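Local coordinates for switch-activating protein 1 (Schizosaccharomyces pombe, PDB 5JDK) that binds specific double-stranded DNA sequences as a homodimer, acting in mating-type switching, in replication fork blockage at the rDNA barrier and in replication initiation, at residues 39-44 and 117-122. Sequence-based numbering, arbitrary orientation.
Sequences KLMRLV and DEWKAR
One face of the Trp-119 indole is met by Val-44, whose CG1 methyl stands 3.3 Å above the ring plane. From Val-44 CG1 to the centroid of the six-membered Trp-119 ring is 3.4 Å, along a line 14° from the ring normal, which identifies a CH-pi contact. The methyl sits over that ring, displaced toward its CD2 side: Val-44 CG1 is 3.4 Å from Trp-119 CD2 and 3.5 Å from both CE2 and CE3 of the same residue. With CG1 opposite the backbone N (chi1 168°), this branch of Val-44 reaches the indole, and the valine side chain crosses the tryptophan nearly at a right angle. Met-41, one helical turn earlier, comes obliquely at the root of the indole: its terminal CE lies 3.9 Å from Trp-119 CB and 4.0 Å from Trp-119 CD1. Bends at chi2 and chi3 bring that methyl across to the other helix. The indole also meets the ring of Phe-59, the two planes being inclined by about 10°, while NE1 is hydrogen-bonded to a bound glycerol, probably from the crystallisation liquor.

The backbones remain well separated, the nearest CA pair being Val-44 and Trp-119 at 7.5 Å, so side chains span the gap between helices 34-46 and 107-131. Ile-85 of helix 78-98 touches Val-44, and Leu-112 and Leu-115 touch Met-41, extending this apolar layer inside the all-helical N-terminal DNA-binding domain. The contact is modest, 142 Å² in total. Its side-chain approaches are all methyl against indole or CB, without a polar bond between the two segments, which implies dispersion and CH-pi attraction: two methyl groups against one tryptophan join the first and last helices near the centre of the domain.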
loop_
_atom_site.group_PDB
_atom_site.type_symbol
_atom_site.label_atom_id
_atom_site.label_comp_id
_atom_site.label_asym_id
_atom_site.label_seq_id
_atom_site.Cartn_x
_atom_site.Cartn_y
_atom_site.Cartn_z
ATOM N N LYS A 39 -6.907 -6.717 2.894
ATOM C CA LYS A 39 -6.715 -7.615 1.756
ATOM C C LYS A 39 -5.907 -6.946 0.645
ATOM O O LYS A 39 -4.999 -7.564 0.052
ATOM C CB LYS A 39 -8.068 -8.077 1.228
ATOM C CG LYS A 39 -8.798 -9.017 2.176
ATOM C CD LYS A 39 -10.167 -9.396 1.637
ATOM C CE LYS A 39 -10.853 -10.410 2.536
ATOM N NZ LYS A 39 -12.231 -10.719 2.072
ATOM N N LEU A 40 -6.232 -5.685 0.344
ATOM C CA LEU A 40 -5.534 -4.950 -0.700
ATOM C C LEU A 40 -4.061 -4.780 -0.357
ATOM O O LEU A 40 -3.182 -5.052 -1.192
ATOM C CB LEU A 40 -6.211 -3.600 -0.908
ATOM C CG LEU A 40 -5.566 -2.653 -1.914
ATOM C CD1 LEU A 40 -5.458 -3.288 -3.281
ATOM C CD2 LEU A 40 -6.369 -1.373 -1.996
ATOM N N MET A 41 -3.760 -4.319 0.867
ATOM C CA MET A 41 -2.365 -4.097 1.226
ATOM C C MET A 41 -1.585 -5.397 1.373
ATOM O O MET A 41 -0.382 -5.414 1.105
ATOM C CB MET A 41 -2.257 -3.221 2.464
ATOM C CG MET A 41 -2.715 -1.804 2.235
ATOM S SD MET A 41 -1.882 -0.927 0.910
ATOM C CE MET A 41 -0.224 -0.825 1.576
ATOM N N ARG A 42 -2.237 -6.490 1.770
ATOM C CA ARG A 42 -1.566 -7.783 1.733
ATOM C C ARG A 42 -1.090 -8.094 0.323
ATOM O O ARG A 42 0.031 -8.575 0.133
ATOM C CB ARG A 42 -2.500 -8.896 2.207
ATOM C CG ARG A 42 -2.721 -8.951 3.711
ATOM C CD ARG A 42 -3.730 -10.024 4.059
ATOM N NE ARG A 42 -4.035 -10.063 5.478
ATOM C CZ ARG A 42 -5.102 -10.667 5.987
ATOM N NH1 ARG A 42 -5.966 -11.284 5.189
ATOM N NH2 ARG A 42 -5.309 -10.652 7.294
ATOM N N LEU A 43 -1.939 -7.844 -0.680
ATOM C CA LEU A 43 -1.532 -8.090 -2.066
ATOM C C LEU A 43 -0.412 -7.160 -2.507
ATOM O O LEU A 43 0.542 -7.590 -3.164
ATOM C CB LEU A 43 -2.721 -7.907 -2.997
ATOM C CG LEU A 43 -3.812 -8.958 -2.934
ATOM C CD1 LEU A 43 -4.984 -8.507 -3.777
ATOM C CD2 LEU A 43 -3.289 -10.303 -3.401
ATOM N N VAL A 44 -0.529 -5.874 -2.185
ATOM C CA VAL A 44 0.514 -4.915 -2.538
ATOM C C VAL A 44 1.859 -5.367 -1.980
ATOM O O VAL A 44 2.874 -5.415 -2.688
ATOM C CB VAL A 44 0.117 -3.522 -2.022
ATOM C CG1 VAL A 44 1.272 -2.551 -2.092
ATOM C CG2 VAL A 44 -1.073 -2.981 -2.811
ATOM N N ASP A 117 3.861 0.068 6.783
ATOM C CA ASP A 117 5.281 0.285 7.039
ATOM C C ASP A 117 6.131 -0.413 5.982
ATOM O O ASP A 117 7.106 0.157 5.465
ATOM C CB ASP A 117 5.624 -0.252 8.430
ATOM C CG ASP A 117 7.100 -0.182 8.724
ATOM O OD1 ASP A 117 7.614 0.931 8.936
ATOM O OD2 ASP A 117 7.754 -1.244 8.719
ATOM N N GLU A 118 5.765 -1.651 5.636
ATOM C CA GLU A 118 6.548 -2.404 4.663
ATOM C C GLU A 118 6.440 -1.782 3.271
ATOM O O GLU A 118 7.431 -1.704 2.529
ATOM C CB GLU A 118 6.090 -3.861 4.688
ATOM C CG GLU A 118 6.952 -4.775 3.871
ATOM C CD GLU A 118 6.745 -6.255 4.140
ATOM O OE1 GLU A 118 6.090 -6.603 5.129
ATOM O OE2 GLU A 118 7.272 -7.054 3.350
ATOM N N TRP A 119 5.253 -1.306 2.904
ATOM C CA TRP A 119 5.090 -0.655 1.607
ATOM C C TRP A 119 5.830 0.676 1.552
ATOM O O TRP A 119 6.510 0.978 0.555
ATOM C CB TRP A 119 3.603 -0.472 1.297
ATOM C CG TRP A 119 3.348 0.042 -0.083
ATOM C CD1 TRP A 119 2.609 1.130 -0.429
ATOM C CD2 TRP A 119 3.837 -0.520 -1.318
ATOM N NE1 TRP A 119 2.594 1.277 -1.796
ATOM C CE2 TRP A 119 3.344 0.281 -2.360
ATOM C CE3 TRP A 119 4.628 -1.626 -1.641
ATOM C CZ2 TRP A 119 3.630 0.022 -3.704
ATOM C CZ3 TRP A 119 4.907 -1.881 -2.974
ATOM C CH2 TRP A 119 4.403 -1.066 -3.986
ATOM N N LYS A 120 5.728 1.472 2.618
ATOM C CA LYS A 120 6.491 2.708 2.721
ATOM C C LYS A 120 7.978 2.452 2.509
ATOM O O LYS A 120 8.665 3.219 1.809
ATOM C CB LYS A 120 6.224 3.304 4.106
ATOM C CG LYS A 120 7.055 4.510 4.462
ATOM C CD LYS A 120 6.586 5.102 5.779
ATOM C CE LYS A 120 7.467 6.232 6.244
ATOM N NZ LYS A 120 6.852 6.969 7.385
ATOM N N ALA A 121 8.495 1.391 3.131
ATOM C CA ALA A 121 9.908 1.055 2.987
ATOM C C ALA A 121 10.257 0.697 1.548
ATOM O O ALA A 121 11.328 1.069 1.055
ATOM C CB ALA A 121 10.276 -0.077 3.945
ATOM N N ARG A 122 9.369 -0.015 0.845
ATOM C CA ARG A 122 9.645 -0.338 -0.557
ATOM C C ARG A 122 9.663 0.918 -1.427
ATOM O O ARG A 122 10.559 1.090 -2.272
ATOM C CB ARG A 122 8.621 -1.347 -1.088
ATOM C CG ARG A 122 8.753 -1.660 -2.574
ATOM C CD ARG A 122 10.091 -2.283 -2.885
ATOM N NE ARG A 122 10.129 -2.717 -4.278
ATOM C CZ ARG A 122 11.232 -2.903 -4.984
ATOM N NH1 ARG A 122 12.423 -2.692 -4.449
ATOM N NH2 ARG A 122 11.139 -3.300 -6.243
#